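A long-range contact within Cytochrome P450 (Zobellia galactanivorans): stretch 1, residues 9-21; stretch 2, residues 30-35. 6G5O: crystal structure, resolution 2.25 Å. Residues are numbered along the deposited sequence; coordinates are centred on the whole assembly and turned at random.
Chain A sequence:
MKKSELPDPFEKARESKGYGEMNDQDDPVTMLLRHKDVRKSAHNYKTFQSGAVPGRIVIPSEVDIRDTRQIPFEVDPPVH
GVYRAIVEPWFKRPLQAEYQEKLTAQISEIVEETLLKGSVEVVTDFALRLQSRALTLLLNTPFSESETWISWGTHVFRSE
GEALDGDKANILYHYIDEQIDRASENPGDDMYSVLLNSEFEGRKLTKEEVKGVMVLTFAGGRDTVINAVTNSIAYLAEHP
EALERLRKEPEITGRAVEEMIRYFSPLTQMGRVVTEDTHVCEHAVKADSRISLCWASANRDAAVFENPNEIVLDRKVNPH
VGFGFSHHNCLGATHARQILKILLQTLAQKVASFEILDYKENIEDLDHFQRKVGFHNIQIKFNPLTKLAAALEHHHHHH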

ATOM      1  N   PRO A   9      -8.562 -12.746  11.017  1.00 55.87           N
ATOM      2  CA  PRO A   9      -9.633 -13.706  10.685  1.00 52.74           C
ATOM      3  C   PRO A   9      -9.153 -15.000  10.047  1.00 47.62           C
ATOM      4  O   PRO A   9      -9.965 -15.884   9.830  1.00 50.80           O
ATOM      5  CB  PRO A   9     -10.440 -12.951   9.631  1.00 52.83           C
ATOM      6  CG  PRO A   9      -9.393 -12.175   8.906  1.00 55.24           C
ATOM      7  CD  PRO A   9      -8.492 -11.664  10.013  1.00 53.76           C
ATOM      8  N   PHE A  10      -7.872 -15.093   9.691  1.00 45.38           N
ATOM      9  CA  PHE A  10      -7.354 -16.248   8.907  1.00 41.77           C
ATOM     10  C   PHE A  10      -6.763 -17.385   9.734  1.00 37.51           C
ATOM     11  O   PHE A  10      -6.295 -18.396   9.170  1.00 35.66           O
ATOM     12  CB  PHE A  10      -6.272 -15.754   7.926  1.00 43.44           C
ATOM     13  CG  PHE A  10      -6.716 -14.622   7.055  1.00 42.48           C
ATOM     14  CD1 PHE A  10      -7.481 -14.874   5.923  1.00 43.42           C
ATOM     15  CD2 PHE A  10      -6.390 -13.311   7.374  1.00 41.52           C
ATOM     16  CE1 PHE A  10      -7.911 -13.833   5.121  1.00 45.04           C
ATOM     17  CE2 PHE A  10      -6.816 -12.266   6.575  1.00 43.48           C
ATOM     18  CZ  PHE A  10      -7.586 -12.528   5.445  1.00 43.81           C
ATOM     19  N   GLU A  11      -6.770 -17.218  11.057  1.00 39.29           N
ATOM     20  CA  GLU A  11      -5.998 -18.081  11.976  1.00 43.15           C
ATOM     21  C   GLU A  11      -6.319 -19.568  11.950  1.00 45.58           C
ATOM     22  O   GLU A  11      -5.416 -20.394  11.777  1.00 44.72           O
ATOM     23  CB  GLU A  11      -6.168 -17.586  13.406  1.00 42.58           C
ATOM     24  CG  GLU A  11      -5.263 -18.280  14.405  1.00 45.99           C
ATOM     25  CD  GLU A  11      -5.366 -17.646  15.804  1.00 50.37           C
ATOM     26  OE1 GLU A  11      -5.723 -16.448  15.933  1.00 58.10           O
ATOM     27  OE2 GLU A  11      -5.095 -18.335  16.804  1.00 54.24           O
ATOM     28  N   LYS A  12      -7.597 -19.910  12.158  1.00 47.90           N
ATOM     29  CA  LYS A  12      -8.018 -21.292  12.135  1.00 47.79           C
ATOM     30  C   LYS A  12      -7.645 -21.880  10.791  1.00 43.91           C
ATOM     31  O   LYS A  12      -6.966 -22.885  10.730  1.00 50.65           O
ATOM     32  CB  LYS A  12      -9.526 -21.461  12.412  1.00 50.97           C
ATOM     33  CG  LYS A  12      -9.948 -22.930  12.645  1.00 51.68           C
ATOM     34  CD  LYS A  12     -11.322 -23.079  13.297  1.00 52.88           C
ATOM     35  N   ALA A  13      -8.046 -21.256   9.703  1.00 41.69           N
ATOM     36  CA  ALA A  13      -7.765 -21.865   8.391  1.00 40.42           C
ATOM     37  C   ALA A  13      -6.262 -22.021   8.080  1.00 41.75           C
ATOM     38  O   ALA A  13      -5.856 -22.999   7.439  1.00 44.19           O
ATOM     39  CB  ALA A  13      -8.460 -21.070   7.295  1.00 41.27           C
ATOM     40  N   ARG A  14      -5.444 -21.044   8.499  1.00 42.46           N
ATOM     41  CA  ARG A  14      -3.986 -21.088   8.271  1.00 41.38           C
ATOM     42  C   ARG A  14      -3.357 -22.259   8.975  1.00 42.59           C
ATOM     43  O   ARG A  14      -2.516 -22.959   8.406  1.00 36.89           O
ATOM     44  CB  ARG A  14      -3.293 -19.786   8.750  1.00 41.67           C
ATOM     45  CG  ARG A  14      -1.757 -19.778   8.569  1.00 39.97           C
ATOM     46  CD  ARG A  14      -1.124 -18.457   8.957  1.00 38.42           C
ATOM     47  NE  ARG A  14      -1.411 -18.083  10.350  1.00 36.61           N
ATOM     48  CZ  ARG A  14      -2.217 -17.100  10.746  1.00 33.03           C
ATOM     49  NH1 ARG A  14      -2.873 -16.316   9.887  1.00 35.54           N
ATOM     50  NH2 ARG A  14      -2.357 -16.880  12.033  1.00 31.66           N
ATOM     51  N   GLU A  15      -3.750 -22.451  10.234  1.00 50.21           N
ATOM     52  CA  GLU A  15      -3.174 -23.516  11.062  1.00 55.10           C
ATOM     53  C   GLU A  15      -3.670 -24.924  10.681  1.00 53.88           C
ATOM     54  O   GLU A  15      -2.897 -25.867  10.707  1.00 58.50           O
ATOM     55  CB  GLU A  15      -3.342 -23.179  12.559  1.00 52.94           C
ATOM     56  CG  GLU A  15      -2.473 -21.970  12.916  1.00 52.63           C
ATOM     57  CD  GLU A  15      -2.661 -21.444  14.325  1.00 58.91           C
ATOM     58  OE1 GLU A  15      -3.513 -22.011  15.056  1.00 61.08           O
ATOM     59  OE2 GLU A  15      -1.957 -20.458  14.693  1.00 54.44           O
ATOM     60  N   SER A  16      -4.928 -25.059  10.270  1.00 60.08           N
ATOM     61  CA  SER A  16      -5.472 -26.374   9.883  1.00 61.87           C
ATOM     62  C   SER A  16      -5.163 -26.783   8.439  1.00 58.44           C
ATOM     63  O   SER A  16      -4.441 -27.737   8.234  1.00 63.47           O
ATOM     64  CB  SER A  16      -6.972 -26.407  10.131  1.00 62.58           C
ATOM     65  OG  SER A  16      -7.566 -25.273   9.542  1.00 64.59           O
ATOM     66  N   LYS A  17      -5.705 -26.082   7.439  1.00 61.43           N
ATOM     67  CA  LYS A  17      -5.509 -26.471   6.014  1.00 59.22           C
ATOM     68  C   LYS A  17      -4.404 -25.681   5.272  1.00 57.29           C
ATOM     69  O   LYS A  17      -3.775 -26.205   4.353  1.00 49.94           O
ATOM     70  CB  LYS A  17      -6.840 -26.363   5.262  1.00 62.55           C
ATOM     71  N   GLY A  18      -4.178 -24.428   5.683  1.00 57.22           N
ATOM     72  CA  GLY A  18      -3.169 -23.571   5.057  1.00 55.86           C
ATOM     73  C   GLY A  18      -3.660 -22.742   3.871  1.00 58.59           C
ATOM     74  O   GLY A  18      -2.872 -22.019   3.217  1.00 49.78           O
ATOM     75  N   TYR A  19      -4.959 -22.849   3.589  1.00 56.58           N
ATOM     76  CA  TYR A  19      -5.585 -22.082   2.536  1.00 56.13           C
ATOM     77  C   TYR A  19      -7.047 -21.827   2.833  1.00 54.96           C
ATOM     78  O   TYR A  19      -7.631 -22.432   3.717  1.00 59.37           O
ATOM     79  CB  TYR A  19      -5.492 -22.818   1.219  1.00 62.24           C
ATOM     80  CG  TYR A  19      -6.306 -24.088   1.192  1.00 68.10           C
ATOM     81  CD1 TYR A  19      -7.683 -24.062   0.920  1.00 69.19           C
ATOM     82  CD2 TYR A  19      -5.698 -25.321   1.431  1.00 68.48           C
ATOM     83  CE1 TYR A  19      -8.431 -25.228   0.888  1.00 67.93           C
ATOM     84  CE2 TYR A  19      -6.432 -26.494   1.393  1.00 71.03           C
ATOM     85  CZ  TYR A  19      -7.800 -26.438   1.131  1.00 71.94           C
ATOM     86  OH  TYR A  19      -8.543 -27.582   1.093  1.00 72.35           O
ATOM     87  N   GLY A  20      -7.630 -20.926   2.058  1.00 56.40           N
ATOM     88  CA  GLY A  20      -9.044 -20.603   2.131  1.00 51.89           C
ATOM     89  C   GLY A  20      -9.533 -20.433   0.721  1.00 54.43           C
ATOM     90  O   GLY A  20      -8.758 -20.581  -0.252  1.00 45.73           O
ATOM     91  N   GLU A  21     -10.821 -20.142   0.590  1.00 59.11           N
ATOM     92  CA  GLU A  21     -11.403 -19.969  -0.730  1.00 60.97           C
ATOM     93  C   GLU A  21     -12.399 -18.855  -0.693  1.00 62.58           C
ATOM     94  O   GLU A  21     -13.140 -18.705   0.287  1.00 62.02           O
ATOM     95  CB  GLU A  21     -12.016 -21.267  -1.238  1.00 63.95           C
ATOM     96  CG  GLU A  21     -10.918 -22.269  -1.613  1.00 64.10           C
ATOM     97  CD  GLU A  21     -11.402 -23.578  -2.184  1.00 71.21           C
ATOM     98  OE1 GLU A  21     -10.520 -24.348  -2.626  1.00 70.21           O
ATOM     99  OE2 GLU A  21     -12.630 -23.848  -2.186  1.00 77.15           O
ATOM    100  N   THR A  30      -8.211 -19.444  -4.677  1.00 52.44           N
ATOM    101  CA  THR A  30      -7.561 -20.175  -3.592  1.00 51.44           C
ATOM    102  C   THR A  30      -6.513 -19.296  -2.840  1.00 44.23           C
ATOM    103  O   THR A  30      -5.418 -19.055  -3.346  1.00 46.59           O
ATOM    104  CB  THR A  30      -6.857 -21.411  -4.165  1.00 51.54           C
ATOM    105  OG1 THR A  30      -7.791 -22.171  -4.944  1.00 58.49           O
ATOM    106  CG2 THR A  30      -6.323 -22.280  -3.035  1.00 58.94           C
ATOM    107  N   MET A  31      -6.845 -18.875  -1.631  1.00 43.20           N
ATOM    108  CA  MET A  31      -6.025 -17.970  -0.834  1.00 43.40           C
ATOM    109  C   MET A  31      -4.909 -18.685  -0.077  1.00 43.85           C
ATOM    110  O   MET A  31      -5.213 -19.469   0.797  1.00 48.25           O
ATOM    111  CB  MET A  31      -6.921 -17.262   0.196  1.00 45.37           C
ATOM    112  CG  MET A  31      -8.208 -16.693  -0.385  1.00 48.77           C
ATOM    113  SD  MET A  31      -9.315 -15.838   0.795  1.00 56.09           S
ATOM    114  CE  MET A  31      -8.152 -14.754   1.653  1.00 60.30           C
ATOM    115  N   LEU A  32      -3.627 -18.412  -0.377  1.00 38.00           N
ATOM    116  CA  LEU A  32      -2.523 -18.974   0.394  1.00 39.77           C
ATOM    117  C   LEU A  32      -2.289 -18.167   1.701  1.00 37.74           C
ATOM    118  O   LEU A  32      -2.210 -16.953   1.670  1.00 37.18           O
ATOM    119  CB  LEU A  32      -1.268 -18.988  -0.457  1.00 40.90           C
ATOM    120  CG  LEU A  32      -1.168 -20.139  -1.467  1.00 45.15           C
ATOM    121  CD1 LEU A  32      -2.502 -20.522  -2.082  1.00 49.21           C
ATOM    122  CD2 LEU A  32      -0.173 -19.853  -2.581  1.00 45.42           C
ATOM    123  N   LEU A  33      -2.168 -18.854   2.827  1.00 37.65           N
ATOM    124  CA  LEU A  33      -2.221 -18.207   4.123  1.00 38.29           C
ATOM    125  C   LEU A  33      -0.948 -18.304   4.965  1.00 35.89           C
ATOM    126  O   LEU A  33      -0.785 -17.533   5.911  1.00 32.53           O
ATOM    127  CB  LEU A  33      -3.387 -18.777   4.905  1.00 42.04           C
ATOM    128  CG  LEU A  33      -4.765 -18.689   4.232  1.00 44.72           C
ATOM    129  CD1 LEU A  33      -5.783 -19.428   5.107  1.00 42.63           C
ATOM    130  CD2 LEU A  33      -5.206 -17.244   3.991  1.00 41.89           C
ATOM    131  N   ARG A  34      -0.055 -19.228   4.641  1.00 36.81           N
ATOM    132  CA  ARG A  34       1.185 -19.391   5.411  1.00 38.51           C
ATOM    133  C   ARG A  34       2.356 -18.609   4.837  1.00 35.35           C
ATOM    134  O   ARG A  34       2.581 -18.621   3.626  1.00 35.20           O
ATOM    135  CB  ARG A  34       1.564 -20.865   5.465  1.00 40.58           C
ATOM    136  CG  ARG A  34       0.553 -21.704   6.239  1.00 43.68           C
ATOM    137  CD  ARG A  34       0.889 -23.183   6.180  1.00 48.39           C
ATOM    138  NE  ARG A  34      -0.096 -23.970   6.924  1.00 51.96           N
ATOM    139  CZ  ARG A  34      -0.352 -25.267   6.719  1.00 51.48           C
ATOM    140  NH1 ARG A  34       0.299 -25.946   5.776  1.00 46.80           N
ATOM    141  NH2 ARG A  34      -1.287 -25.876   7.452  1.00 51.37           N
ATOM    142  N   HIS A  35       3.122 -17.975   5.717  1.00 30.38           N
ATOM    143  CA  HIS A  35       4.344 -17.253   5.322  1.00 31.73           C
ATOM    144  C   HIS A  35       5.242 -17.988   4.288  1.00 32.76           C
ATOM    145  O   HIS A  35       5.601 -17.421   3.252  1.00 32.29           O
ATOM    146  CB  HIS A  35       5.145 -16.897   6.570  1.00 31.36           C
ATOM    147  CG  HIS A  35       6.218 -15.871   6.356  1.00 30.49           C
ATOM    148  ND1 HIS A  35       7.530 -16.207   6.074  1.00 31.80           N
ATOM    149  CD2 HIS A  35       6.194 -14.517   6.478  1.00 33.54           C
ATOM    150  CE1 HIS A  35       8.257 -15.104   5.994  1.00 30.96           C
ATOM    151  NE2 HIS A  35       7.472 -14.062   6.223  1.00 32.85           N
TER
HETATM  152  O   HOH W   1      -0.140 -21.382   2.761  1.00 42.31           O

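Leu33, Arg34 and Met31 cover the most surface in this contact, and their contacts with the first stretch overlap. Leu33, just beyond the strand 30-32, points its CA-to-CB bond toward the helix-turn-strand unit opposite it. Its two methyl groups have different neighbours: CD2 lies 3.8 Å from CD1 of Phe10, while CD1 lies 3.8 Å from CB of Ala13 and 3.5 Å from the backbone C of Tyr19. The side chain thus fills the space between the helix and the strand that follows it. Its backbone is engaged as well, with Leu33 N donating to Gly18 O (3.3 Å) and Leu33 O lying 3.2 Å from CD of Arg14.

The CA-to-CB bond of Arg34 points sideways, but the end of its side chain comes nearer, bringing the guanidinium to the C-terminal part of the helix. There NE donates to Arg14 O at 3.0 Å, and NH2 adds a weak hydrogen bond to the same oxygen at 3.3 Å. One face of the guanidinium is covered by Gly18, whose CA is 3.6 Å from Arg34 NE. Gly18 has positive phi, and an ideal CB here would come within 2.8 Å of Arg34 CZ, so the close packing depends on glycine. A water joins the same two residues, donating to Gly18 O (2.8 Å) and accepting from Arg34 N (2.9 Å).

Met31 combines strand pairing with apolar packing. It forms an antiparallel hydrogen-bonded pair with Gly20, in which Gly20 N donates to Met31 O (3.1 Å) and Met31 N to Gly20 O (2.9 Å). Met31 O also receives a CA-H...O contact from Tyr19 CA (3.2 Å). On the side of the sheet opposite Tyr19 and Thr30, the Met31 side chain reaches Phe10, its CE 3.6 Å from Phe10 CE1.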